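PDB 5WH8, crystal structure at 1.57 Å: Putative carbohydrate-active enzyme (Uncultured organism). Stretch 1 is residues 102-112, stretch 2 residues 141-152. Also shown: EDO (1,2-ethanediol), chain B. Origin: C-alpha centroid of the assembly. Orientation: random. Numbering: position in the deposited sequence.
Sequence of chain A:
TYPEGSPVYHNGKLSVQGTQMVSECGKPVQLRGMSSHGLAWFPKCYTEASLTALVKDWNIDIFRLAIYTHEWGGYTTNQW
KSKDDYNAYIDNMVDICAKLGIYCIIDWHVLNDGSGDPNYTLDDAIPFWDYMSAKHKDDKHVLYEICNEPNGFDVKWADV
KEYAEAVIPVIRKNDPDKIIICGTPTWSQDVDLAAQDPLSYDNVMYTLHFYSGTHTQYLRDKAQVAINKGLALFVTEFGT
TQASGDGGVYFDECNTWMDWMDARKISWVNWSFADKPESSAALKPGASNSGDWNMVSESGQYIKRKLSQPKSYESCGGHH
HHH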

# COMPACT_ATOMS: atom_id res chain seq x y z
N ILE A 102 7.05 9.51 -7.20
CA ILE A 102 6.91 8.42 -6.22
C ILE A 102 5.91 7.37 -6.67
O ILE A 102 5.00 7.63 -7.48
CB ILE A 102 6.47 8.91 -4.81
CG1 ILE A 102 5.17 9.71 -4.85
CG2 ILE A 102 7.63 9.74 -4.17
CD1 ILE A 102 4.56 9.89 -3.45
N TYR A 103 6.09 6.18 -6.13
CA TYR A 103 5.20 5.06 -6.45
C TYR A 103 3.83 5.28 -5.77
O TYR A 103 3.71 5.99 -4.76
CB TYR A 103 5.87 3.72 -6.04
CG TYR A 103 7.10 3.46 -6.88
CD1 TYR A 103 6.98 2.88 -8.15
CD2 TYR A 103 8.36 3.88 -6.47
CE1 TYR A 103 8.08 2.72 -8.95
CE2 TYR A 103 9.47 3.70 -7.27
CZ TYR A 103 9.31 3.12 -8.51
OH TYR A 103 10.43 2.98 -9.29
N CYS A 104 2.79 4.70 -6.37
CA CYS A 104 1.43 4.91 -5.91
C CYS A 104 0.69 3.59 -5.87
O CYS A 104 0.53 2.96 -6.91
CB CYS A 104 0.70 5.90 -6.81
SG CYS A 104 -0.98 6.30 -6.31
N ILE A 105 0.21 3.21 -4.69
CA ILE A 105 -0.64 2.02 -4.55
C ILE A 105 -2.10 2.45 -4.61
O ILE A 105 -2.53 3.28 -3.80
CB ILE A 105 -0.41 1.26 -3.24
CG1 ILE A 105 1.03 0.79 -3.13
CG2 ILE A 105 -1.33 0.06 -3.17
CD1 ILE A 105 1.39 0.19 -1.77
N ILE A 106 -2.83 1.88 -5.57
CA ILE A 106 -4.28 1.98 -5.65
C ILE A 106 -4.83 0.81 -4.87
O ILE A 106 -4.69 -0.36 -5.31
CB ILE A 106 -4.75 1.96 -7.13
CG1 ILE A 106 -4.13 3.13 -7.90
CG2 ILE A 106 -6.29 2.01 -7.20
CD1 ILE A 106 -4.49 3.17 -9.40
N ASP A 107 -5.40 1.09 -3.70
CA ASP A 107 -5.85 0.03 -2.78
C ASP A 107 -7.38 -0.04 -2.69
O ASP A 107 -8.05 0.88 -2.21
CB ASP A 107 -5.20 0.30 -1.40
CG ASP A 107 -5.94 -0.32 -0.23
OD1 ASP A 107 -6.53 -1.41 -0.34
OD2 ASP A 107 -5.89 0.32 0.85
N TRP A 108 -7.93 -1.13 -3.23
CA TRP A 108 -9.36 -1.45 -3.10
C TRP A 108 -9.57 -1.98 -1.68
O TRP A 108 -9.30 -3.16 -1.37
CB TRP A 108 -9.77 -2.45 -4.18
CG TRP A 108 -11.23 -2.84 -4.23
CD1 TRP A 108 -11.78 -4.05 -3.87
CD2 TRP A 108 -12.33 -2.03 -4.71
NE1 TRP A 108 -13.14 -4.05 -4.10
CE2 TRP A 108 -13.50 -2.82 -4.61
CE3 TRP A 108 -12.42 -0.73 -5.20
CZ2 TRP A 108 -14.75 -2.34 -4.98
CZ3 TRP A 108 -13.66 -0.25 -5.58
CH2 TRP A 108 -14.81 -1.05 -5.45
N HIS A 109 -10.01 -1.09 -0.80
CA HIS A 109 -9.80 -1.27 0.65
C HIS A 109 -10.99 -1.95 1.29
O HIS A 109 -11.77 -1.31 1.99
CB HIS A 109 -9.51 0.10 1.30
CG HIS A 109 -8.91 0.05 2.68
ND1 HIS A 109 -7.56 -0.08 2.89
CD2 HIS A 109 -9.46 0.20 3.92
CE1 HIS A 109 -7.29 -0.03 4.19
NE2 HIS A 109 -8.43 0.14 4.83
N VAL A 110 -11.11 -3.26 1.03
CA VAL A 110 -12.13 -4.11 1.68
C VAL A 110 -11.79 -4.27 3.16
O VAL A 110 -10.62 -4.36 3.53
CB VAL A 110 -12.26 -5.49 1.01
CG1 VAL A 110 -12.52 -5.37 -0.47
CG2 VAL A 110 -11.05 -6.35 1.24
N LEU A 111 -12.82 -4.28 4.01
CA LEU A 111 -12.63 -4.47 5.43
C LEU A 111 -13.92 -4.92 6.14
O LEU A 111 -14.05 -6.09 6.51
CB LEU A 111 -12.09 -3.18 6.04
CG LEU A 111 -11.71 -3.19 7.53
CD1 LEU A 111 -10.65 -4.25 7.85
CD2 LEU A 111 -11.24 -1.80 7.89
N ASN A 112 -14.88 -4.00 6.31
CA ASN A 112 -16.06 -4.24 7.15
C ASN A 112 -17.37 -4.27 6.35
O ASN A 112 -17.38 -4.15 5.13
CB ASN A 112 -16.18 -3.16 8.25
CG ASN A 112 -15.05 -3.22 9.27
OD1 ASN A 112 -14.61 -4.29 9.70
ND2 ASN A 112 -14.57 -2.04 9.68
N HIS A 141 4.50 3.93 -12.45
CA HIS A 141 4.67 4.09 -11.01
C HIS A 141 3.54 3.51 -10.15
O HIS A 141 3.64 3.53 -8.92
CB HIS A 141 4.83 5.56 -10.66
CG HIS A 141 3.59 6.37 -10.84
ND1 HIS A 141 2.94 6.49 -12.06
CD2 HIS A 141 2.90 7.14 -9.97
CE1 HIS A 141 1.89 7.28 -11.91
NE2 HIS A 141 1.85 7.69 -10.66
N VAL A 142 2.48 2.99 -10.77
CA VAL A 142 1.36 2.43 -10.00
C VAL A 142 1.53 0.94 -9.66
O VAL A 142 2.15 0.16 -10.40
CB VAL A 142 -0.00 2.60 -10.73
CG1 VAL A 142 -0.36 4.08 -10.88
CG2 VAL A 142 -0.02 1.90 -12.09
N LEU A 143 0.98 0.57 -8.51
CA LEU A 143 0.83 -0.83 -8.10
C LEU A 143 -0.64 -1.04 -7.75
O LEU A 143 -1.26 -0.13 -7.22
CB LEU A 143 1.70 -1.21 -6.90
CG LEU A 143 3.22 -1.11 -7.09
CD1 LEU A 143 3.68 0.32 -6.87
CD2 LEU A 143 3.97 -2.02 -6.13
N TYR A 144 -1.17 -2.23 -8.02
CA TYR A 144 -2.60 -2.51 -7.84
C TYR A 144 -2.84 -3.45 -6.64
O TYR A 144 -2.50 -4.64 -6.69
CB TYR A 144 -3.18 -3.12 -9.14
CG TYR A 144 -3.03 -2.25 -10.41
CD1 TYR A 144 -3.24 -0.87 -10.38
CD2 TYR A 144 -2.72 -2.84 -11.64
CE1 TYR A 144 -3.14 -0.11 -11.54
CE2 TYR A 144 -2.60 -2.10 -12.78
CZ TYR A 144 -2.81 -0.73 -12.73
OH TYR A 144 -2.72 0.02 -13.88
N GLU A 145 -3.40 -2.92 -5.55
CA GLU A 145 -3.70 -3.72 -4.35
C GLU A 145 -5.20 -4.07 -4.39
O GLU A 145 -6.05 -3.23 -4.08
CB GLU A 145 -3.33 -2.94 -3.08
CG GLU A 145 -3.59 -3.69 -1.77
CD GLU A 145 -3.08 -2.99 -0.53
OE1 GLU A 145 -2.63 -1.83 -0.63
OE2 GLU A 145 -3.18 -3.59 0.57
N ILE A 146 -5.51 -5.30 -4.81
CA ILE A 146 -6.87 -5.64 -5.26
C ILE A 146 -7.88 -5.94 -4.12
O ILE A 146 -9.09 -5.93 -4.38
CB ILE A 146 -6.82 -6.83 -6.29
CG1 ILE A 146 -6.08 -8.05 -5.71
CG2 ILE A 146 -6.18 -6.38 -7.60
CD1 ILE A 146 -6.29 -9.36 -6.53
N CYS A 147 -7.40 -6.19 -2.89
CA CYS A 147 -8.28 -6.40 -1.71
C CYS A 147 -7.52 -6.30 -0.38
O CYS A 147 -6.98 -7.27 0.12
CB CYS A 147 -9.01 -7.76 -1.78
SG CYS A 147 -7.97 -9.21 -2.09
N ASN A 148 -7.54 -5.11 0.21
CA ASN A 148 -6.83 -4.79 1.47
C ASN A 148 -6.70 -5.92 2.52
O ASN A 148 -5.59 -6.46 2.74
CB ASN A 148 -7.55 -3.58 2.09
CG ASN A 148 -7.08 -3.25 3.50
OD1 ASN A 148 -5.88 -3.09 3.74
ND2 ASN A 148 -8.02 -3.12 4.43
N GLU A 149 -7.80 -6.23 3.20
CA GLU A 149 -7.82 -7.20 4.32
C GLU A 149 -9.03 -8.13 4.27
O GLU A 149 -10.06 -7.87 4.91
CB GLU A 149 -7.81 -6.49 5.69
CG GLU A 149 -6.43 -5.92 6.03
CD GLU A 149 -6.39 -5.21 7.37
OE1 GLU A 149 -7.43 -5.15 8.07
OE2 GLU A 149 -5.31 -4.72 7.76
N PRO A 150 -8.93 -9.23 3.50
CA PRO A 150 -9.92 -10.30 3.62
C PRO A 150 -10.02 -10.72 5.08
O PRO A 150 -9.00 -10.80 5.75
CB PRO A 150 -9.36 -11.41 2.72
CG PRO A 150 -8.49 -10.69 1.74
CD PRO A 150 -7.85 -9.60 2.57
N ASN A 151 -11.22 -10.95 5.58
CA ASN A 151 -11.39 -11.35 6.97
C ASN A 151 -12.75 -11.97 7.21
O ASN A 151 -13.71 -11.75 6.46
CB ASN A 151 -11.17 -10.16 7.93
CG ASN A 151 -12.26 -9.10 7.84
OD1 ASN A 151 -13.25 -9.14 8.58
ND2 ASN A 151 -12.07 -8.13 6.94
N GLY A 152 -12.80 -12.76 8.28
CA GLY A 152 -13.95 -13.54 8.67
C GLY A 152 -13.54 -15.01 8.74
O GLY A 152 -12.65 -15.44 8.00
C1 EDO B . 5.00 -1.45 -11.21
O1 EDO B . 3.76 -1.95 -10.75
C2 EDO B . 5.52 -0.41 -10.24
O2 EDO B . 6.68 0.18 -10.81
O HOH W 1 -12.98 -6.35 10.14

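Two parallel strands, 103-109 and 142-145, are joined by a ladder of backbone hydrogen bonds. As parallel pairing requires, each bonded residue on one strand reaches two residues on the other: Cys104 N donates to His141 O (2.9 Å) while Cys104 O accepts from Leu143 N (2.9 Å), and Ile106 likewise joins Leu143 O and Glu145 N. Trp108 extends the ladder with one extra residue on the second stretch, its N bonding Glu145 O and its O accepting from Asn148 N (3.1 Å), so the pairing outlasts the second strand, with the register shifted by one.

Apolar side chains fill the space beside this ladder. Ile106 CD1 lies 4.1 Å from Tyr144 CE1, at the ring edge, on the face shared with Cys104 and Val142. On the other face Ile105 CG1 packs 4.3 Å from Leu143 CB; branched and aromatic residues suit such buried strands.

That second face turns polar at Asp107 and Glu145, whose OD1 and OE1 approach to 3.9 Å. These like charges need other partners: Asp107 OD2 accepts from His109 ND1 (2.7 Å), and Glu145 OE1 is bonded elsewhere in the structure.

Beyond the strands, asparagine amides serve carbonyls that lack a strand partner. Asn148 ND2 donates to Val110 O (3.0 Å) and also sits over one face of the His109 ring. Asn151 ND2 spends its two hydrogens on Leu111 O and Glu149 O, each 2.9 Å away, tying the loops together.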